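Side-chain contacts in envelopment polyprotein (Bovine Schmallenberg virus BH80/Germany/2011, PDB 7A56), which probably drives membrane fusion during virus entry, as a trimeric class II fusion glycoprotein captured here in its postfusion conformation: residues A[201-206]-A[210-215]; A[219-222]-A[227-230]; A[157-162]-A[168-173]; A[285-288]-A[292-295]. One frame throughout, in Å; residues are numbered along the deposited sequence.

In the fold
Contacts 1 and 2 lie at one end of the elongated chain, and contacts 3 and 4 at the other. Contact 1 is buried core: a hairpin with a disulfide, a hydroxyl pair and apolar side chains. Contact 2 follows it in the chain and packs on it through Leu221, but is only partly buried and borders the second subunit. The centres of these two contacts lie 77 to 85 Å from those of the other two. There polar side chains and backbone carbonyls do more of the work. Contact 3 is partly buried, contact 4 lies at the surface, and the Cys162-Cys286 disulfide ties them together. Both touch the third subunit.

Contact 1: residues A[201-206]-A[210-215]; sequences EVCITM and SFCSTV
Cys203 and Cys212 face each other directly and are joined by a disulfide, SG to SG 2.0 Å, with a torsion of 107° about the S-S bond. With each SG beside its own backbone N (chi1 -57° in both), the two sulfurs meet over the face that also carries Thr205 and Ser210. There Thr205 OG1 and Ser210 OG share a hydrogen bond of 2.7 Å. Glu201 continues this face, its extended side chain lying alongside Cys212, with OE2 3.7 Å from Cys212 CB. The carboxylate is held from outside by a salt bridge to Arg108.

The two strands form an antiparallel beta hairpin. Val202 pairs with Ser213 and Ile204 with Phe211, each through two backbone hydrogen bonds; Val202 N to Ser213 O, at 3.0 Å, is nearly straight. Cys203-Cys212 and Thr205-Ser210 are non-hydrogen-bonded pairs; Glu201, whose own partner is Thr214, leans diagonally toward Cys212.

The opposite face is mostly apolar. Met206 bends at its last torsion (chi3 -66°) and brings CE to 3.9 Å from Phe211 CE2, meeting the ring obliquely. At the other end Val202 CG1 touches Val215 CG1 at 3.9 Å. Helix 23-40 packs on this face, with Ala35 and Thr39 against Phe211 and Ile34 against Met206. Leu221 lies against Val202, Ser213 and Val215.

Contact 2: residues A[219-222]-A[227-230]; sequences QPLI and QLDI
Pro220 presses its CB against the backbone of Leu228, 3.4 Å from Leu228 O, and rests on Asp229, with CB to CB 3.8 Å. Pro220 CG also lies 3.9 Å from Asp229 CB. Asp229 is buried and turns its carboxylate away from the proline. Its OD2 is hydrogen-bonded to Thr58 and His78 of the second subunit, while OD1 bonds to Asn337 and Gln231 of its own chain. The two backbones are bonded close by. Leu228 O takes a hydrogen bond from Leu221 N at 2.7 Å, and Leu228 N returns one to Leu221 O at 2.9 Å. Leu221 CB and Leu228 CD1 meet more distantly, at 4.1 Å. Their side chains share a face of the sheet.

The pair is a short antiparallel beta hairpin. Strand 221-222 is the outermost strand of its sheet in this chain, and strand 226-231 is the next one in.

Toward the turn the hold is looser. Ile222 and Gln227 are a non-hydrogen-bonded pair, so no backbone bond joins them. Their link is through side chains: Ile222 reaches across with its terminal methyl, and CD1 lies 3.7 Å from Gln227 CG. The two side chains are on the face away from Leu221 and Leu228. The glutamine chain bends at chi2 (94°), and its NE2 is hydrogen-bonded to Ser223 O. Lys57 of the second subunit packs on both Pro220 and Ile222.

Contact 3: residues A[157-162]-A[168-173]; sequences SSNWGC and LAINDG
The side-chain amides of Asn159 and Asn171 stand almost perpendicular, their planes 83° apart. Over the Asn159 amide sits the backbone N of Asn171, which gives a hydrogen bond to Asn159 OD1 at 3.1 Å. The donor stands well above the carbonyl plane, 58° out of it. The two OD1 atoms of Asn159 and Asn171 are 3.4 Å apart, both acceptors, and do not bond. Instead, Asn171 ND2 is hydrogen-bonded to Trp160 O of the second subunit, and the same bond recurs round the trimer, where Trp160 O meets Asn171 of the third subunit.

The contact lies where the antiparallel strands 150-158 and 172-183 end and begin, and a type II beta turn runs on from Asn159 to Cys162. Within the two segments one bridge forms, the hydrogen-bonded pair Ser158 with Asp172. Ser158 N donates to Asp172 O at 2.8 Å. Asn171 N also makes a weak bond to Ser158 O, so its N-H is shared between a main-chain and a side-chain oxygen.

Ser158 CB lies 3.1 Å from Asp172 O and 3.9 Å from Ala169 CB. The polar ends of this pair are held outside the contact, Ser158 OG by Cys135 O and Asp172 OD2 by Thr136, both through hydrogen bonds. Ile170 splits its branches between two neighbours: CG2 lies 3.6 Å from Asn159 OD1, and CD1 is 3.6 Å from Trp160 N.

Contact 4: residues A[285-288]-A[292-295]; sequences VCHA and KDVI
His287 gives a hydrogen bond from NE2 to Asp293 OD2 at 2.7 Å, and the oxygen is met from above the carboxylate plane, 49° out of it. OD2 itself lies near the imidazole plane, so the acid meets the ring at its edge; the two planes are 76° apart.

The bond spans the end of a beta hairpin made by strands 281-285 and 293-296. Val285 and Asp293 are a hydrogen-bonded antiparallel pair, with Val285 N to Asp293 O at 2.9 Å and Asp293 N to Val285 O at 3.1 Å. Asp293 therefore binds the opposite segment with its main chain and its carboxylate. His287 holds its CG beside its own backbone N (chi1 -57°), which swings the ring over to Asp293.

On the strand side of this pair Val285 and Ile295 touch obliquely, CG2 to CD1 at 4.0 Å. This edge also faces the third subunit, whose Glu155 packs on Val285 and whose Lys138 packs on Ile295. On the loop side Lys292 passes its CB 3.3 Å from Val285 O. Its chain bends at chi2 and again at chi4, and NZ reaches Glu133 through a salt bridge and Cys162 O through a hydrogen bond. A water links the two segments, accepting from Lys292 NZ at 3.0 Å and from His287 N at 3.2 Å.

Contact 1: residues A[201-206]-A[210-215]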
loop_
_atom_site.group_PDB
_atom_site.type_symbol
_atom_site.label_atom_id
_atom_site.label_comp_id
_atom_site.label_asym_id
_atom_site.label_seq_id
_atom_site.Cartn_x
_atom_site.Cartn_y
_atom_site.Cartn_z
ATOM N N GLU A 201 -2.718 -2.487 22.800
ATOM C CA GLU A 201 -3.075 -2.619 24.193
ATOM C C GLU A 201 -2.941 -1.264 24.851
ATOM O O GLU A 201 -1.925 -0.571 24.684
ATOM C CB GLU A 201 -2.179 -3.655 24.865
ATOM C CG GLU A 201 -2.471 -3.843 26.394
ATOM C CD GLU A 201 -1.392 -4.709 27.043
ATOM O OE1 GLU A 201 -0.204 -4.553 26.676
ATOM O OE2 GLU A 201 -1.728 -5.556 27.876
ATOM N N VAL A 202 -3.927 -0.923 25.684
ATOM C CA VAL A 202 -3.927 0.383 26.349
ATOM C C VAL A 202 -4.160 0.165 27.830
ATOM O O VAL A 202 -4.816 -0.802 28.230
ATOM C CB VAL A 202 -5.007 1.328 25.780
ATOM C CG1 VAL A 202 -4.784 1.544 24.286
ATOM C CG2 VAL A 202 -6.386 0.797 26.081
ATOM N N CYS A 203 -3.550 1.028 28.662
ATOM C CA CYS A 203 -3.593 0.851 30.105
ATOM C C CYS A 203 -4.039 2.141 30.779
ATOM O O CYS A 203 -3.773 3.242 30.296
ATOM C CB CYS A 203 -2.226 0.480 30.751
ATOM S SG CYS A 203 -1.492 -1.040 30.028
ATOM N N ILE A 204 -4.739 1.975 31.892
ATOM C CA ILE A 204 -4.932 3.045 32.878
ATOM C C ILE A 204 -3.833 2.878 33.909
ATOM O O ILE A 204 -3.800 1.884 34.650
ATOM C CB ILE A 204 -6.309 2.951 33.553
ATOM C CG1 ILE A 204 -7.428 2.926 32.517
ATOM C CG2 ILE A 204 -6.554 4.175 34.546
ATOM C CD1 ILE A 204 -7.492 4.184 31.668
ATOM N N THR A 205 -2.957 3.861 34.018
ATOM C CA THR A 205 -1.816 3.731 34.914
ATOM C C THR A 205 -2.013 4.670 36.107
ATOM O O THR A 205 -2.162 5.896 35.946
ATOM C CB THR A 205 -0.528 4.006 34.149
ATOM O OG1 THR A 205 -0.349 2.942 33.194
ATOM C CG2 THR A 205 0.723 4.074 35.072
ATOM N N MET A 206 -2.114 4.078 37.289
ATOM C CA MET A 206 -2.176 4.810 38.541
ATOM C C MET A 206 -0.939 4.418 39.336
ATOM O O MET A 206 -0.119 3.603 38.888
ATOM C CB MET A 206 -3.499 4.538 39.272
ATOM C CG MET A 206 -4.743 5.254 38.595
ATOM S SD MET A 206 -6.169 5.101 39.725
ATOM C CE MET A 206 -6.320 3.274 39.571
ATOM N N SER A 210 -1.135 -0.747 37.160
ATOM C CA SER A 210 -1.721 -0.470 35.858
ATOM C C SER A 210 -2.857 -1.455 35.557
ATOM O O SER A 210 -2.889 -2.566 36.087
ATOM C CB SER A 210 -0.643 -0.530 34.733
ATOM O OG SER A 210 0.071 0.703 34.630
ATOM N N PHE A 211 -3.823 -1.007 34.759
ATOM C CA PHE A 211 -4.975 -1.808 34.360
ATOM C C PHE A 211 -5.103 -1.771 32.849
ATOM O O PHE A 211 -5.355 -0.713 32.264
ATOM C CB PHE A 211 -6.246 -1.286 35.050
ATOM C CG PHE A 211 -6.160 -1.377 36.544
ATOM C CD1 PHE A 211 -6.504 -2.557 37.207
ATOM C CD2 PHE A 211 -5.658 -0.313 37.291
ATOM C CE1 PHE A 211 -6.379 -2.654 38.576
ATOM C CE2 PHE A 211 -5.558 -0.398 38.673
ATOM C CZ PHE A 211 -5.901 -1.578 39.319
ATOM N N CYS A 212 -4.926 -2.926 32.206
ATOM C CA CYS A 212 -4.664 -2.943 30.780
ATOM C C CYS A 212 -5.658 -3.813 30.029
ATOM O O CYS A 212 -6.216 -4.751 30.583
ATOM C CB CYS A 212 -3.255 -3.491 30.477
ATOM S SG CYS A 212 -1.985 -2.543 31.307
ATOM N N SER A 213 -5.845 -3.503 28.760
ATOM C CA SER A 213 -6.668 -4.373 27.919
ATOM C C SER A 213 -6.328 -4.148 26.455
ATOM O O SER A 213 -5.994 -3.016 26.043
ATOM C CB SER A 213 -8.166 -4.064 28.170
ATOM O OG SER A 213 -8.957 -4.838 27.290
ATOM N N THR A 214 -6.437 -5.220 25.651
ATOM C CA THR A 214 -6.377 -4.995 24.213
ATOM C C THR A 214 -7.635 -4.210 23.848
ATOM O O THR A 214 -8.641 -4.269 24.560
ATOM C CB THR A 214 -6.270 -6.329 23.421
ATOM O OG1 THR A 214 -7.278 -7.215 23.857
ATOM C CG2 THR A 214 -4.996 -7.014 23.729
ATOM N N VAL A 215 -7.549 -3.409 22.794
ATOM C CA VAL A 215 -8.682 -2.625 22.330
ATOM C C VAL A 215 -8.752 -2.784 20.813
ATOM O O VAL A 215 -7.732 -2.676 20.131
ATOM C CB VAL A 215 -8.561 -1.139 22.749
ATOM C CG1 VAL A 215 -7.359 -0.463 22.126
ATOM C CG2 VAL A 215 -9.855 -0.356 22.458
#

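Contact 2: residues A[219-222]-A[227-230]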
loop_
_atom_site.group_PDB
_atom_site.type_symbol
_atom_site.label_atom_id
_atom_site.label_comp_id
_atom_site.label_asym_id
_atom_site.label_seq_id
_atom_site.Cartn_x
_atom_site.Cartn_y
_atom_site.Cartn_z
ATOM N N GLN A 219 -15.102 -2.699 19.608
ATOM C CA GLN A 219 -15.503 -2.816 21.022
ATOM C C GLN A 219 -14.754 -1.870 21.957
ATOM O O GLN A 219 -13.656 -2.191 22.454
ATOM C CB GLN A 219 -15.368 -4.251 21.514
ATOM C CG GLN A 219 -16.395 -5.175 20.892
ATOM C CD GLN A 219 -17.867 -4.861 21.200
ATOM O OE1 GLN A 219 -18.226 -4.109 22.147
ATOM N NE2 GLN A 219 -18.751 -5.478 20.396
ATOM N N PRO A 220 -15.304 -0.681 22.185
ATOM C CA PRO A 220 -14.702 0.256 23.150
ATOM C C PRO A 220 -14.584 -0.371 24.525
ATOM O O PRO A 220 -15.317 -1.305 24.869
ATOM C CB PRO A 220 -15.702 1.417 23.172
ATOM C CG PRO A 220 -16.359 1.392 21.812
ATOM C CD PRO A 220 -16.496 -0.093 21.520
ATOM N N LEU A 221 -13.681 0.181 25.330
ATOM C CA LEU A 221 -13.475 -0.298 26.691
ATOM C C LEU A 221 -14.360 0.520 27.625
ATOM O O LEU A 221 -14.257 1.757 27.674
ATOM C CB LEU A 221 -11.995 -0.201 27.083
ATOM C CG LEU A 221 -10.977 -0.922 26.100
ATOM C CD1 LEU A 221 -9.579 -0.669 26.673
ATOM C CD2 LEU A 221 -11.231 -2.380 25.996
ATOM N N ILE A 222 -15.271 -0.147 28.306
ATOM C CA ILE A 222 -16.298 0.564 29.090
ATOM C C ILE A 222 -16.181 0.154 30.542
ATOM O O ILE A 222 -16.316 -1.032 30.857
ATOM C CB ILE A 222 -17.730 0.268 28.592
ATOM C CG1 ILE A 222 -17.918 0.647 27.119
ATOM C CG2 ILE A 222 -18.816 0.945 29.504
ATOM C CD1 ILE A 222 -17.648 2.130 26.773
ATOM N N GLN A 227 -14.028 5.489 30.078
ATOM C CA GLN A 227 -14.282 4.825 28.803
ATOM C C GLN A 227 -13.152 5.136 27.834
ATOM O O GLN A 227 -12.625 6.256 27.812
ATOM C CB GLN A 227 -15.651 5.273 28.209
ATOM C CG GLN A 227 -16.853 4.896 29.060
ATOM C CD GLN A 227 -17.210 5.962 29.922
ATOM O OE1 GLN A 227 -17.356 7.112 29.466
ATOM N NE2 GLN A 227 -17.369 5.643 31.233
ATOM N N LEU A 228 -12.790 4.150 26.994
ATOM C CA LEU A 228 -11.796 4.404 25.974
ATOM C C LEU A 228 -12.227 3.717 24.681
ATOM O O LEU A 228 -12.942 2.713 24.712
ATOM C CB LEU A 228 -10.385 3.872 26.361
ATOM C CG LEU A 228 -9.777 4.235 27.731
ATOM C CD1 LEU A 228 -10.145 3.108 28.672
ATOM C CD2 LEU A 228 -8.251 4.413 27.627
ATOM N N ASP A 229 -11.849 4.295 23.534
ATOM C CA ASP A 229 -12.064 3.580 22.251
ATOM C C ASP A 229 -10.884 3.845 21.326
ATOM O O ASP A 229 -10.158 4.844 21.465
ATOM C CB ASP A 229 -13.404 3.937 21.559
ATOM C CG ASP A 229 -13.475 5.376 20.995
ATOM O OD1 ASP A 229 -12.714 5.729 20.076
ATOM O OD2 ASP A 229 -14.346 6.183 21.457
ATOM N N ILE A 230 -10.670 2.948 20.343
ATOM C CA ILE A 230 -9.754 3.284 19.259
ATOM C C ILE A 230 -10.549 3.630 17.994
ATOM O O ILE A 230 -11.525 2.954 17.644
ATOM C CB ILE A 230 -8.758 2.136 19.010
ATOM C CG1 ILE A 230 -7.759 2.583 17.960
ATOM C CG2 ILE A 230 -9.537 0.863 18.614
ATOM C CD1 ILE A 230 -6.554 1.522 17.782
#

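Contact 3: residues A[157-162]-A[168-173]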
loop_
_atom_site.group_PDB
_atom_site.type_symbol
_atom_site.label_atom_id
_atom_site.label_comp_id
_atom_site.label_asym_id
_atom_site.label_seq_id
_atom_site.Cartn_x
_atom_site.Cartn_y
_atom_site.Cartn_z
ATOM N N SER A 157 23.224 -35.333 -35.373
ATOM C CA SER A 157 24.482 -35.386 -34.638
ATOM C C SER A 157 25.476 -36.446 -35.171
ATOM O O SER A 157 26.707 -36.287 -34.981
ATOM C CB SER A 157 24.178 -35.598 -33.154
ATOM O OG SER A 157 23.226 -36.645 -33.021
ATOM N N SER A 158 25.008 -37.474 -35.898
ATOM C CA SER A 158 25.893 -38.483 -36.471
ATOM C C SER A 158 26.529 -37.933 -37.756
ATOM O O SER A 158 25.817 -37.482 -38.661
ATOM C CB SER A 158 25.120 -39.772 -36.798
ATOM O OG SER A 158 24.621 -40.364 -35.601
ATOM N N ASN A 159 27.853 -37.913 -37.825
ATOM C CA ASN A 159 28.525 -37.521 -39.069
ATOM C C ASN A 159 29.882 -38.170 -39.086
ATOM O O ASN A 159 30.366 -38.652 -38.062
ATOM C CB ASN A 159 28.713 -36.004 -39.166
ATOM C CG ASN A 159 27.511 -35.296 -39.704
ATOM O OD1 ASN A 159 27.215 -35.391 -40.882
ATOM N ND2 ASN A 159 26.817 -34.536 -38.828
ATOM N N TRP A 160 30.523 -38.147 -40.262
ATOM C CA TRP A 160 31.875 -38.670 -40.331
ATOM C C TRP A 160 32.799 -37.884 -39.401
ATOM O O TRP A 160 32.798 -36.654 -39.407
ATOM C CB TRP A 160 32.384 -38.586 -41.771
ATOM C CG TRP A 160 33.631 -39.302 -41.950
ATOM C CD1 TRP A 160 33.779 -40.631 -42.210
ATOM C CD2 TRP A 160 34.941 -38.757 -41.879
ATOM N NE1 TRP A 160 35.096 -40.937 -42.347
ATOM C CE2 TRP A 160 35.839 -39.811 -42.140
ATOM C CE3 TRP A 160 35.446 -37.476 -41.644
ATOM C CZ2 TRP A 160 37.219 -39.640 -42.154
ATOM C CZ3 TRP A 160 36.829 -37.303 -41.660
ATOM C CH2 TRP A 160 37.694 -38.381 -41.911
ATOM N N GLY A 161 33.640 -38.604 -38.651
ATOM C CA GLY A 161 34.464 -37.963 -37.659
ATOM C C GLY A 161 33.732 -37.738 -36.357
ATOM O O GLY A 161 34.298 -37.125 -35.438
ATOM N N CYS A 162 32.470 -38.165 -36.278
ATOM C CA CYS A 162 31.591 -37.799 -35.181
ATOM C C CYS A 162 30.546 -38.906 -35.037
ATOM O O CYS A 162 29.347 -38.670 -35.041
ATOM C CB CYS A 162 30.934 -36.454 -35.448
ATOM S SG CYS A 162 30.248 -35.766 -33.926
ATOM N N LEU A 168 27.437 -45.319 -39.083
ATOM C CA LEU A 168 27.914 -44.699 -40.316
ATOM C C LEU A 168 26.939 -43.667 -40.869
ATOM O O LEU A 168 27.049 -43.293 -42.051
ATOM C CB LEU A 168 28.167 -45.787 -41.375
ATOM C CG LEU A 168 29.096 -46.906 -40.938
ATOM C CD1 LEU A 168 28.975 -48.081 -41.898
ATOM C CD2 LEU A 168 30.501 -46.362 -40.993
ATOM N N ALA A 169 25.958 -43.242 -40.067
ATOM C CA ALA A 169 24.952 -42.290 -40.498
ATOM C C ALA A 169 25.554 -40.893 -40.677
ATOM O O ALA A 169 26.551 -40.512 -40.037
ATOM C CB ALA A 169 23.796 -42.255 -39.478
ATOM N N ILE A 170 24.976 -40.147 -41.609
ATOM C CA ILE A 170 25.474 -38.828 -41.994
ATOM C C ILE A 170 24.305 -37.876 -41.876
ATOM O O ILE A 170 23.247 -38.127 -42.469
ATOM C CB ILE A 170 26.027 -38.793 -43.438
ATOM C CG1 ILE A 170 27.128 -39.831 -43.615
ATOM C CG2 ILE A 170 26.489 -37.356 -43.766
ATOM C CD1 ILE A 170 28.365 -39.615 -42.789
ATOM N N ASN A 171 24.492 -36.793 -41.131
ATOM C CA ASN A 171 23.455 -35.784 -40.976
ATOM C C ASN A 171 22.152 -36.421 -40.468
ATOM O O ASN A 171 21.056 -36.178 -40.990
ATOM C CB ASN A 171 23.275 -35.010 -42.297
ATOM C CG ASN A 171 24.274 -33.865 -42.415
ATOM O OD1 ASN A 171 24.632 -33.248 -41.396
ATOM N ND2 ASN A 171 24.775 -33.606 -43.604
ATOM N N ASP A 172 22.292 -37.246 -39.418
ATOM C CA ASP A 172 21.210 -38.099 -38.938
ATOM C C ASP A 172 21.452 -38.376 -37.452
ATOM O O ASP A 172 22.512 -38.058 -36.901
ATOM C CB ASP A 172 21.135 -39.381 -39.802
ATOM C CG ASP A 172 19.874 -40.248 -39.542
ATOM O OD1 ASP A 172 18.795 -39.829 -39.002
ATOM O OD2 ASP A 172 19.946 -41.420 -39.890
ATOM N N GLY A 173 20.471 -38.976 -36.793
ATOM C CA GLY A 173 20.636 -39.245 -35.374
ATOM C C GLY A 173 20.351 -38.052 -34.501
ATOM O O GLY A 173 19.968 -36.963 -34.949
#

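Contact 4: residues A[285-288]-A[292-295]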
loop_
_atom_site.group_PDB
_atom_site.type_symbol
_atom_site.label_atom_id
_atom_site.label_comp_id
_atom_site.label_asym_id
_atom_site.label_seq_id
_atom_site.Cartn_x
_atom_site.Cartn_y
_atom_site.Cartn_z
ATOM N N VAL A 285 31.149 -32.394 -28.302
ATOM C CA VAL A 285 32.429 -32.658 -28.980
ATOM C C VAL A 285 32.395 -34.072 -29.563
ATOM O O VAL A 285 31.758 -34.978 -29.002
ATOM C CB VAL A 285 33.614 -32.456 -28.000
ATOM C CG1 VAL A 285 34.878 -32.925 -28.503
ATOM C CG2 VAL A 285 33.780 -30.919 -27.687
ATOM N N CYS A 286 33.033 -34.239 -30.721
ATOM C CA CYS A 286 32.998 -35.480 -31.493
ATOM C C CYS A 286 34.141 -36.400 -31.173
ATOM O O CYS A 286 35.253 -35.982 -30.819
ATOM C CB CYS A 286 33.031 -35.194 -33.011
ATOM S SG CYS A 286 31.588 -34.256 -33.535
ATOM N N HIS A 287 33.892 -37.686 -31.424
ATOM C CA HIS A 287 34.947 -38.671 -31.553
ATOM C C HIS A 287 34.677 -39.514 -32.798
ATOM O O HIS A 287 33.528 -39.632 -33.250
ATOM C CB HIS A 287 35.037 -39.526 -30.308
ATOM C CG HIS A 287 35.247 -38.726 -29.057
ATOM N ND1 HIS A 287 36.477 -38.198 -28.716
ATOM C CD2 HIS A 287 34.391 -38.371 -28.065
ATOM C CE1 HIS A 287 36.365 -37.562 -27.557
ATOM N NE2 HIS A 287 35.110 -37.644 -27.148
ATOM N N ALA A 288 35.754 -40.043 -33.383
ATOM C CA ALA A 288 35.629 -40.820 -34.618
ATOM C C ALA A 288 34.859 -42.127 -34.425
ATOM O O ALA A 288 34.165 -42.575 -35.347
ATOM C CB ALA A 288 37.013 -41.132 -35.217
ATOM N N LYS A 292 29.686 -39.096 -28.284
ATOM C CA LYS A 292 30.004 -37.673 -28.133
ATOM C C LYS A 292 30.053 -37.268 -26.660
ATOM O O LYS A 292 29.380 -37.864 -25.812
ATOM C CB LYS A 292 28.966 -36.804 -28.880
ATOM C CG LYS A 292 28.937 -37.201 -30.417
ATOM C CD LYS A 292 27.482 -37.126 -30.982
ATOM C CE LYS A 292 27.427 -37.886 -32.351
ATOM N NZ LYS A 292 28.136 -39.175 -32.325
ATOM N N ASP A 293 30.868 -36.249 -26.361
ATOM C CA ASP A 293 30.863 -35.614 -25.025
ATOM C C ASP A 293 29.902 -34.453 -25.011
ATOM O O ASP A 293 30.001 -33.558 -25.852
ATOM C CB ASP A 293 32.250 -35.112 -24.630
ATOM C CG ASP A 293 33.308 -36.194 -24.664
ATOM O OD1 ASP A 293 33.085 -37.319 -24.164
ATOM O OD2 ASP A 293 34.404 -35.927 -25.199
ATOM N N VAL A 294 29.020 -34.422 -23.997
ATOM C CA VAL A 294 28.069 -33.340 -23.792
ATOM C C VAL A 294 28.769 -32.223 -23.040
ATOM O O VAL A 294 29.416 -32.475 -22.016
ATOM C CB VAL A 294 26.846 -33.861 -23.024
ATOM C CG1 VAL A 294 25.957 -32.732 -22.537
ATOM C CG2 VAL A 294 26.055 -34.832 -23.938
ATOM N N ILE A 295 28.699 -30.998 -23.573
ATOM C CA ILE A 295 29.240 -29.826 -22.880
ATOM C C ILE A 295 28.049 -29.023 -22.405
ATOM O O ILE A 295 27.223 -28.594 -23.215
ATOM C CB ILE A 295 30.170 -28.988 -23.774
ATOM C CG1 ILE A 295 31.078 -29.889 -24.665
ATOM C CG2 ILE A 295 30.964 -27.917 -22.884
ATOM C CD1 ILE A 295 32.257 -30.450 -23.980
HETATM O O HOH W 1 31.134 -39.258 -31.789
#